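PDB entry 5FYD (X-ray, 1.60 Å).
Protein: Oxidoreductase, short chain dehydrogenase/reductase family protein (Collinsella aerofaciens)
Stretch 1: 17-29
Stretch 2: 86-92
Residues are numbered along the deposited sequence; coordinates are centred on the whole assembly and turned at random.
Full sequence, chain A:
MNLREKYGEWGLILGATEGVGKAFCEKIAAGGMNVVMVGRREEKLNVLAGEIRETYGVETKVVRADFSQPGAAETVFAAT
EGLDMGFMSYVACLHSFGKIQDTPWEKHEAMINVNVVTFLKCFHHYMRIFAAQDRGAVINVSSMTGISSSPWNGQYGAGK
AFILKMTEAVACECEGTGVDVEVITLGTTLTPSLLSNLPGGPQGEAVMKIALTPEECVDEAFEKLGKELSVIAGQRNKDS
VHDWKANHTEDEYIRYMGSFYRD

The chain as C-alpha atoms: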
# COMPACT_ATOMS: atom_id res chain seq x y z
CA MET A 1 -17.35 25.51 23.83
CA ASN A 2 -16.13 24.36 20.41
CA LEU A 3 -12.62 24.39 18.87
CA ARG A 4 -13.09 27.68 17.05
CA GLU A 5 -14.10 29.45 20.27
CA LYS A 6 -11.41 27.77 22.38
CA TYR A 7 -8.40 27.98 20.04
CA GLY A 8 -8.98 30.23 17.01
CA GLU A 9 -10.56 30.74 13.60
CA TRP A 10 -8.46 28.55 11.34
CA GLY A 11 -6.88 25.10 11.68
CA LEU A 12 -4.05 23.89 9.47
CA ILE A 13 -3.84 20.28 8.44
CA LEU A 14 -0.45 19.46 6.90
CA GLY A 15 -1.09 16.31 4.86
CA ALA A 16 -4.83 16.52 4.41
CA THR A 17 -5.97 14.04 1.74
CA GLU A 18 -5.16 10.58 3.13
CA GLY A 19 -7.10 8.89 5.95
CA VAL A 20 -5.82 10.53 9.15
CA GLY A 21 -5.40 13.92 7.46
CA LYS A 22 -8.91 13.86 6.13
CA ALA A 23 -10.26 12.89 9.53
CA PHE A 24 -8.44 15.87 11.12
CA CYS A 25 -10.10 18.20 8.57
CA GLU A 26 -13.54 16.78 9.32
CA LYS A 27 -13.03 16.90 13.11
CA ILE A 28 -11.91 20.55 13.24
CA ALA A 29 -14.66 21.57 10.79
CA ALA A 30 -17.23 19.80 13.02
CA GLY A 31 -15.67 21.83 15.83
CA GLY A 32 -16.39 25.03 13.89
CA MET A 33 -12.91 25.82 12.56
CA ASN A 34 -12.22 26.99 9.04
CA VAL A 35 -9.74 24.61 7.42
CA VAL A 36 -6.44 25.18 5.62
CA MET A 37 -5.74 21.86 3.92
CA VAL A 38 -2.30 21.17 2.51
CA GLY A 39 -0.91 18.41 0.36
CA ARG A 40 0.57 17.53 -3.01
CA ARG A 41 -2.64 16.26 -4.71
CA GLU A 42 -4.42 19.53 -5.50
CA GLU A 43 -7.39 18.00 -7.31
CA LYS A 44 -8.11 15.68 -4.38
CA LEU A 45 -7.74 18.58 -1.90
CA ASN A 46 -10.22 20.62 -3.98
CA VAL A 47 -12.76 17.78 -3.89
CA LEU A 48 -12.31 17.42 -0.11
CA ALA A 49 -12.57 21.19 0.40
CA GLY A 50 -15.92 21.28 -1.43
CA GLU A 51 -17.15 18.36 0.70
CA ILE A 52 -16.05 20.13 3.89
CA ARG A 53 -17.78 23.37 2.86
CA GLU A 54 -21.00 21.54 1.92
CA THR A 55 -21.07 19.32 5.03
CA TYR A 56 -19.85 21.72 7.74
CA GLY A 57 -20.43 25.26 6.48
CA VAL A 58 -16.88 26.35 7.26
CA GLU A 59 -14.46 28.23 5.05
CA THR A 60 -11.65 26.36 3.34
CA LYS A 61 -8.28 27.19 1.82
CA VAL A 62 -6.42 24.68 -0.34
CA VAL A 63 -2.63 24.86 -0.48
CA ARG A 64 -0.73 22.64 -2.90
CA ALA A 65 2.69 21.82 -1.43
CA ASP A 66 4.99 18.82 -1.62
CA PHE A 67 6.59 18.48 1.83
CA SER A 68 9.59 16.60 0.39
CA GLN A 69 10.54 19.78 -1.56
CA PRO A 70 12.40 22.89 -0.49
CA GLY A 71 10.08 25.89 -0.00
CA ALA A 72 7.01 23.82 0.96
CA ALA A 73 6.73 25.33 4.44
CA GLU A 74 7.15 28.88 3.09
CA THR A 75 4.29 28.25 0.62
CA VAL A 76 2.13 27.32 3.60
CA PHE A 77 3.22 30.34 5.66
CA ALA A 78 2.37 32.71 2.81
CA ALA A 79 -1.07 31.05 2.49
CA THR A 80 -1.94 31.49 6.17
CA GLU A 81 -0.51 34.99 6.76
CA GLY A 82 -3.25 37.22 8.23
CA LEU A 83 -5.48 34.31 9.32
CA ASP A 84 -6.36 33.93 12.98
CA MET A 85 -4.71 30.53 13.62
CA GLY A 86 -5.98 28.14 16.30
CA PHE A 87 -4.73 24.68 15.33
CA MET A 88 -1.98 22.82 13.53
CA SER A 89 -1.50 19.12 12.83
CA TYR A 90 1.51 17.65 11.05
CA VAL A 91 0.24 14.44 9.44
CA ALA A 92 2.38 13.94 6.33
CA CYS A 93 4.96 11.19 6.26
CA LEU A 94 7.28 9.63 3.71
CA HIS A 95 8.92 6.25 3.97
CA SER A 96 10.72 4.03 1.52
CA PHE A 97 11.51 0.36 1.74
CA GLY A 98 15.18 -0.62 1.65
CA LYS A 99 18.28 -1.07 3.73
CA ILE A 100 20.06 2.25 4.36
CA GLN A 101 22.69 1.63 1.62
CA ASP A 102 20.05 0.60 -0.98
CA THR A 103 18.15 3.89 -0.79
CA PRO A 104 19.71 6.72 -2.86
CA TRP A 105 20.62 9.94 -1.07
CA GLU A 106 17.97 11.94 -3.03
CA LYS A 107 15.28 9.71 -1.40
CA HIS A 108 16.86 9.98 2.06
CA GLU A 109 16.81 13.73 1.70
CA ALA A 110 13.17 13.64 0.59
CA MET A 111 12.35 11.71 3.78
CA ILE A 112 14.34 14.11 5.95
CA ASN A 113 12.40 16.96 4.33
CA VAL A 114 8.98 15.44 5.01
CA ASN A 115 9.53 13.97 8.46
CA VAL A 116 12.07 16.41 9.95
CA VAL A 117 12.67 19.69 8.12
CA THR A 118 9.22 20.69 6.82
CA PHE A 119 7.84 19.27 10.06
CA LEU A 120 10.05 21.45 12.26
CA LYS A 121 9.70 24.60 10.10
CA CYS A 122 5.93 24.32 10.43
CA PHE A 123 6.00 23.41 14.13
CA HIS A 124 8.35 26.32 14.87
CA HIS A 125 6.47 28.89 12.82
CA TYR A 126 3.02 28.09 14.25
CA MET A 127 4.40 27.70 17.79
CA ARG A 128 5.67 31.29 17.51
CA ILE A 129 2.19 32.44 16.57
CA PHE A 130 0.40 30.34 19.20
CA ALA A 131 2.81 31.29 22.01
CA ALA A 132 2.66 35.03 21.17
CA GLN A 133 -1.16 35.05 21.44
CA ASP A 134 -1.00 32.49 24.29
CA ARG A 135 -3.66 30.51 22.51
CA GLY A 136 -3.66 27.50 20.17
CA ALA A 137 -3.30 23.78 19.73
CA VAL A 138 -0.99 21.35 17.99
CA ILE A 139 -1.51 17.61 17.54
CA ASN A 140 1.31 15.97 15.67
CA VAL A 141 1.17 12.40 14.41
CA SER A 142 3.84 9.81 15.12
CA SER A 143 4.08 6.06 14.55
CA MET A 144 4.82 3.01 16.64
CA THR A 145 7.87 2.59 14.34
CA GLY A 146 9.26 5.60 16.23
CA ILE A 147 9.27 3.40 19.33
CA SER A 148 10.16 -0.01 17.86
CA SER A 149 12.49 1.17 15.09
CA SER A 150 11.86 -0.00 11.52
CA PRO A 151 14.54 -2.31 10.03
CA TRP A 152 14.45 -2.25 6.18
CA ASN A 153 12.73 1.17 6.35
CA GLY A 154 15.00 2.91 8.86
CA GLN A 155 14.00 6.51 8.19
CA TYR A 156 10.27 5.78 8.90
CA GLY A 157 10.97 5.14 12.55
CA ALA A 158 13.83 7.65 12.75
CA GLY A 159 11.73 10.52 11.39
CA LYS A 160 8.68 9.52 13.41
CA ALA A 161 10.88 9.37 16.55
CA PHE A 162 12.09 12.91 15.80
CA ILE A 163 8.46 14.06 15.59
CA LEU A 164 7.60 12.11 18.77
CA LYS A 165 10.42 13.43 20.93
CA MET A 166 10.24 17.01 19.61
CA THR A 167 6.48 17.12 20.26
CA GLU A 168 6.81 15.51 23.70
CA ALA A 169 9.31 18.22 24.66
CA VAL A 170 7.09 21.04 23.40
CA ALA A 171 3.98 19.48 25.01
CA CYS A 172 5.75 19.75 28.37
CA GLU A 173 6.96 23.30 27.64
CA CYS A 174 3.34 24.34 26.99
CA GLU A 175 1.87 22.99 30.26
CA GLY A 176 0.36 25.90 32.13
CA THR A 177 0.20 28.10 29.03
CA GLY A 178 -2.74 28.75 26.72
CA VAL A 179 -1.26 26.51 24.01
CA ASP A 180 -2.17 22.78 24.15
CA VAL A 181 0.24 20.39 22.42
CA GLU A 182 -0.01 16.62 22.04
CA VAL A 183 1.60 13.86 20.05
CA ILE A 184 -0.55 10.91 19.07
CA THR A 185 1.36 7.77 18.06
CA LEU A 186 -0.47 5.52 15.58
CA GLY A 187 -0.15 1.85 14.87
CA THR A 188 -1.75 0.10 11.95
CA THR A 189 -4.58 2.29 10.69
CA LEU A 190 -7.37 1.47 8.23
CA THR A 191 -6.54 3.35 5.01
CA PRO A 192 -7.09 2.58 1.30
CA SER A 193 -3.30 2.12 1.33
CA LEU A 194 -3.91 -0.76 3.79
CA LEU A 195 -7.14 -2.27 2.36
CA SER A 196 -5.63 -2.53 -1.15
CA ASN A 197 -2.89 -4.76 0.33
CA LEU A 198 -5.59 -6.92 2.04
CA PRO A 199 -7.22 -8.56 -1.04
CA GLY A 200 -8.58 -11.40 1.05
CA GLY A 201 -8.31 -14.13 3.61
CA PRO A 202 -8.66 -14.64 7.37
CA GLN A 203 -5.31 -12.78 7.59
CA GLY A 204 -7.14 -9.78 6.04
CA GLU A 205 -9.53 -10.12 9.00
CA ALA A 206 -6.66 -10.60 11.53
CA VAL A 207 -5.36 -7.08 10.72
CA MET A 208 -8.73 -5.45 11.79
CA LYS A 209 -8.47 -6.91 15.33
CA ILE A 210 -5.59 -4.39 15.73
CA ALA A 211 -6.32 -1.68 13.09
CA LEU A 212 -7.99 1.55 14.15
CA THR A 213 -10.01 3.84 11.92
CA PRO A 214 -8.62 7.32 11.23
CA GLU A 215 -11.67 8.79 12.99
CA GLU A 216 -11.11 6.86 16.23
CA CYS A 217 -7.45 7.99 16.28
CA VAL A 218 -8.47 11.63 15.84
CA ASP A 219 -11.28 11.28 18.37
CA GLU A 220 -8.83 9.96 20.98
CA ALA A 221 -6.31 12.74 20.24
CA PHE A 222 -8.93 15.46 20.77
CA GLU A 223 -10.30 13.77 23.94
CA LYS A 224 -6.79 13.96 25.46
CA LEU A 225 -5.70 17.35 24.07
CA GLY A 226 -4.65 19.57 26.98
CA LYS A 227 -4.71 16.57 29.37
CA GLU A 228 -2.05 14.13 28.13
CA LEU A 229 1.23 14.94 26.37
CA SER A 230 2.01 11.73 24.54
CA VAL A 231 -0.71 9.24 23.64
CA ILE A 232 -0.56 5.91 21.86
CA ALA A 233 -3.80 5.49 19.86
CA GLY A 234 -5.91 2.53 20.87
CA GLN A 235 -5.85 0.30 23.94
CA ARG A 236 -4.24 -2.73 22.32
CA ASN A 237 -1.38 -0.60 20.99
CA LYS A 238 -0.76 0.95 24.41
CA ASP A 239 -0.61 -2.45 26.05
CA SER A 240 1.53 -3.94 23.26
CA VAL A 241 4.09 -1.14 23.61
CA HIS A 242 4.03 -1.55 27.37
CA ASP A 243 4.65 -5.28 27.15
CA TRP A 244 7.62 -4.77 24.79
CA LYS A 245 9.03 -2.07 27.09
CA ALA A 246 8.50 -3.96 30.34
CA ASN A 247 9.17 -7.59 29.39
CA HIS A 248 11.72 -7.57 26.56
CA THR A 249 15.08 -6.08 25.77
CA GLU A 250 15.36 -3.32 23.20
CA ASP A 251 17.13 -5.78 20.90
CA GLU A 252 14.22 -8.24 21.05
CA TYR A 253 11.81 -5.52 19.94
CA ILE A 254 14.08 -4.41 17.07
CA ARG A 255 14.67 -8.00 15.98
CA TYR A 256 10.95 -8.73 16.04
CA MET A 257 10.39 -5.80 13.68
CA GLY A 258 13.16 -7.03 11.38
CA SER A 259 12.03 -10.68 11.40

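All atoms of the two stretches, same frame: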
# COMPACT_ATOMS: atom_id res chain seq x y z
N THR A 17 -5.12 14.84 2.63
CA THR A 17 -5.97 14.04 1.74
C THR A 17 -6.10 12.56 2.11
O THR A 17 -7.14 11.96 1.86
CB THR A 17 -5.54 14.18 0.28
OG1 THR A 17 -4.12 14.13 0.20
CG2 THR A 17 -6.03 15.53 -0.24
N GLU A 18 -5.06 11.98 2.68
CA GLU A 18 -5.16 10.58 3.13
C GLU A 18 -5.99 10.50 4.42
O GLU A 18 -6.17 11.49 5.11
CB GLU A 18 -3.78 9.90 3.27
CG GLU A 18 -2.64 10.69 3.91
CD GLU A 18 -3.06 11.50 5.11
OE1 GLU A 18 -3.60 12.61 4.89
OE2 GLU A 18 -2.88 11.04 6.26
N GLY A 19 -6.49 9.30 4.69
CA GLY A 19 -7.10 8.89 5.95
C GLY A 19 -7.04 9.80 7.16
O GLY A 19 -8.02 10.48 7.45
N VAL A 20 -5.92 9.78 7.89
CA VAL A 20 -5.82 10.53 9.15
C VAL A 20 -5.92 12.05 8.91
O VAL A 20 -6.58 12.76 9.65
CB VAL A 20 -4.57 10.11 9.96
CG1 VAL A 20 -4.25 11.07 11.08
CG2 VAL A 20 -4.78 8.70 10.53
N GLY A 21 -5.28 12.53 7.84
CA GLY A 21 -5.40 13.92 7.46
C GLY A 21 -6.82 14.37 7.23
O GLY A 21 -7.26 15.39 7.75
N LYS A 22 -7.53 13.59 6.42
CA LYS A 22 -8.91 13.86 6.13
C LYS A 22 -9.75 13.88 7.40
O LYS A 22 -10.62 14.73 7.58
CB LYS A 22 -9.43 12.84 5.15
CG LYS A 22 -10.88 13.05 4.80
CD LYS A 22 -11.32 12.18 3.65
CE LYS A 22 -12.83 12.19 3.60
NZ LYS A 22 -13.35 11.40 2.47
N ALA A 23 -9.49 12.95 8.30
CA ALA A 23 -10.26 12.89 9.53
C ALA A 23 -9.98 14.10 10.43
O ALA A 23 -10.87 14.57 11.13
CB ALA A 23 -10.01 11.58 10.26
N PHE A 24 -8.73 14.61 10.41
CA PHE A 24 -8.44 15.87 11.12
C PHE A 24 -9.26 17.04 10.55
O PHE A 24 -9.80 17.86 11.30
CB PHE A 24 -6.94 16.21 11.11
CG PHE A 24 -6.17 15.64 12.28
CD1 PHE A 24 -6.35 16.16 13.55
CD2 PHE A 24 -5.30 14.56 12.11
CE1 PHE A 24 -5.68 15.62 14.63
CE2 PHE A 24 -4.61 14.03 13.17
CZ PHE A 24 -4.80 14.57 14.43
N CYS A 25 -9.34 17.12 9.22
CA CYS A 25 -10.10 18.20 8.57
C CYS A 25 -11.56 18.15 9.01
O CYS A 25 -12.14 19.17 9.40
CB CYS A 25 -10.04 18.10 7.05
SG CYS A 25 -8.40 18.41 6.33
N GLU A 26 -12.13 16.95 8.97
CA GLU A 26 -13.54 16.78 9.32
C GLU A 26 -13.78 17.11 10.78
O GLU A 26 -14.76 17.77 11.12
CB GLU A 26 -14.03 15.37 8.98
CG GLU A 26 -13.97 15.06 7.50
CD GLU A 26 -14.12 13.57 7.18
OE1 GLU A 26 -13.84 12.71 8.04
OE2 GLU A 26 -14.49 13.26 6.05
N LYS A 27 -12.87 16.66 11.67
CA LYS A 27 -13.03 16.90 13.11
C LYS A 27 -12.98 18.40 13.46
O LYS A 27 -13.85 18.90 14.19
CB LYS A 27 -11.99 16.11 13.91
CG LYS A 27 -12.10 16.25 15.42
CD LYS A 27 -13.37 15.65 16.00
CE LYS A 27 -13.27 15.53 17.52
NZ LYS A 27 -14.21 14.52 18.07
N ILE A 28 -12.00 19.13 12.93
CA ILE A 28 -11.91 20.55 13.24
C ILE A 28 -13.06 21.36 12.60
O ILE A 28 -13.55 22.30 13.21
CB ILE A 28 -10.52 21.19 12.98
CG1 ILE A 28 -10.20 21.28 11.50
CG2 ILE A 28 -9.42 20.43 13.76
CD1 ILE A 28 -9.01 22.17 11.23
N ALA A 29 -13.51 20.94 11.42
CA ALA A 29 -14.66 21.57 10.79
C ALA A 29 -15.92 21.34 11.62
O ALA A 29 -16.69 22.28 11.84
CB ALA A 29 -14.83 21.05 9.39
N GLY A 86 -5.71 28.84 15.04
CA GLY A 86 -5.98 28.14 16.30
C GLY A 86 -5.40 26.74 16.43
O GLY A 86 -5.24 26.24 17.56
N PHE A 87 -5.08 26.09 15.31
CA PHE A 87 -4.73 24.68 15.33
C PHE A 87 -3.76 24.33 14.23
O PHE A 87 -3.86 24.87 13.14
CB PHE A 87 -5.99 23.81 15.16
CG PHE A 87 -5.73 22.35 15.21
CD1 PHE A 87 -5.57 21.71 16.44
CD2 PHE A 87 -5.67 21.59 14.05
CE1 PHE A 87 -5.32 20.34 16.50
CE2 PHE A 87 -5.43 20.23 14.11
CZ PHE A 87 -5.27 19.59 15.34
N MET A 88 -2.83 23.44 14.54
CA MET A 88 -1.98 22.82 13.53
C MET A 88 -1.85 21.33 13.80
O MET A 88 -1.74 20.92 14.95
CB MET A 88 -0.57 23.46 13.51
CG MET A 88 0.32 23.00 12.36
SD MET A 88 2.10 23.27 12.68
CE MET A 88 2.51 21.80 13.58
N SER A 89 -1.89 20.53 12.74
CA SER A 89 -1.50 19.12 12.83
C SER A 89 -0.55 18.78 11.70
O SER A 89 -0.89 19.01 10.54
CB SER A 89 -2.70 18.17 12.75
OG SER A 89 -2.29 16.83 12.78
N TYR A 90 0.61 18.20 12.04
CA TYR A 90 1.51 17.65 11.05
C TYR A 90 1.23 16.15 10.90
O TYR A 90 1.49 15.38 11.83
CB TYR A 90 2.96 17.90 11.39
CG TYR A 90 3.84 17.79 10.17
CD1 TYR A 90 3.97 18.88 9.33
CD2 TYR A 90 4.49 16.63 9.84
CE1 TYR A 90 4.74 18.84 8.20
CE2 TYR A 90 5.28 16.56 8.70
CZ TYR A 90 5.40 17.68 7.87
OH TYR A 90 6.17 17.66 6.70
N VAL A 91 0.68 15.79 9.74
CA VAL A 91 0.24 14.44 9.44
C VAL A 91 1.08 13.76 8.36
O VAL A 91 1.17 12.54 8.34
CB VAL A 91 -1.23 14.43 8.94
CG1 VAL A 91 -1.74 12.99 8.77
CG2 VAL A 91 -2.12 15.21 9.87
N ALA A 92 1.70 14.53 7.48
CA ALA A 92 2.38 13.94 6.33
C ALA A 92 3.54 13.08 6.77
O ALA A 92 4.19 13.38 7.76
CB ALA A 92 2.90 15.03 5.43

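The helix that runs through Ala29 packs against the strand Gly86–Tyr90 in nearly antiparallel fashion, with 170° between their N-to-C directions and a closest axial approach of 10.1 Å. The two elements converge toward the start of the helix: the CA atoms of Ile28 and Phe87 lie 8.5 Å apart, those of Phe24 and Ser89 7.9 Å, and those of Gly21 and Val91 6.0 Å. No hydrogen bond crosses the interface, and the 294 Å² buried between the stretches rests on side-chain packing. On the strand side, alternation sends Phe87, Ser89 and Val91 toward the helix, while Met88 and Tyr90 point away.

Apolar contacts follow this register. Val91, just past the strand, lodges its CG1 3.9 Å from Val20 CG1 and its CG2 3.9 Å from Phe24 CD2. One helical turn separates Phe24 from Ile28, so both face the strand and meet Phe87: Phe24 CD1 lies 4.0 Å from Phe87 CZ, and Ile28 CG2 3.9 Å from Phe87 CD2.

Two CH-pi contacts involve the aromatic rings. Ser89 CB sits over a face of Phe24, 4.2 Å from the centroid of that ring and only 7° off its normal; the Ser89 hydroxyl is hydrogen-bonded elsewhere in the structure. Ile28 CG2 similarly covers a face of Phe87, 4.2 Å from its ring centroid and 24° off the normal.

The polar interaction lies within the first stretch. Glu18, at the N-cap position, curls back with chi1 and chi2 both p, and its OE2 accepts a hydrogen bond from Gly21 N at 3.2 Å, satisfying an amide at the start of the helix. Val91 CG1 packs against this cap, 3.4 Å from Glu18 OE2 and 3.7 Å from Gly21 N. Gly21 leaves room for the arrangement, since an ideal CB there would fall 2.3 Å from Glu18 OE1.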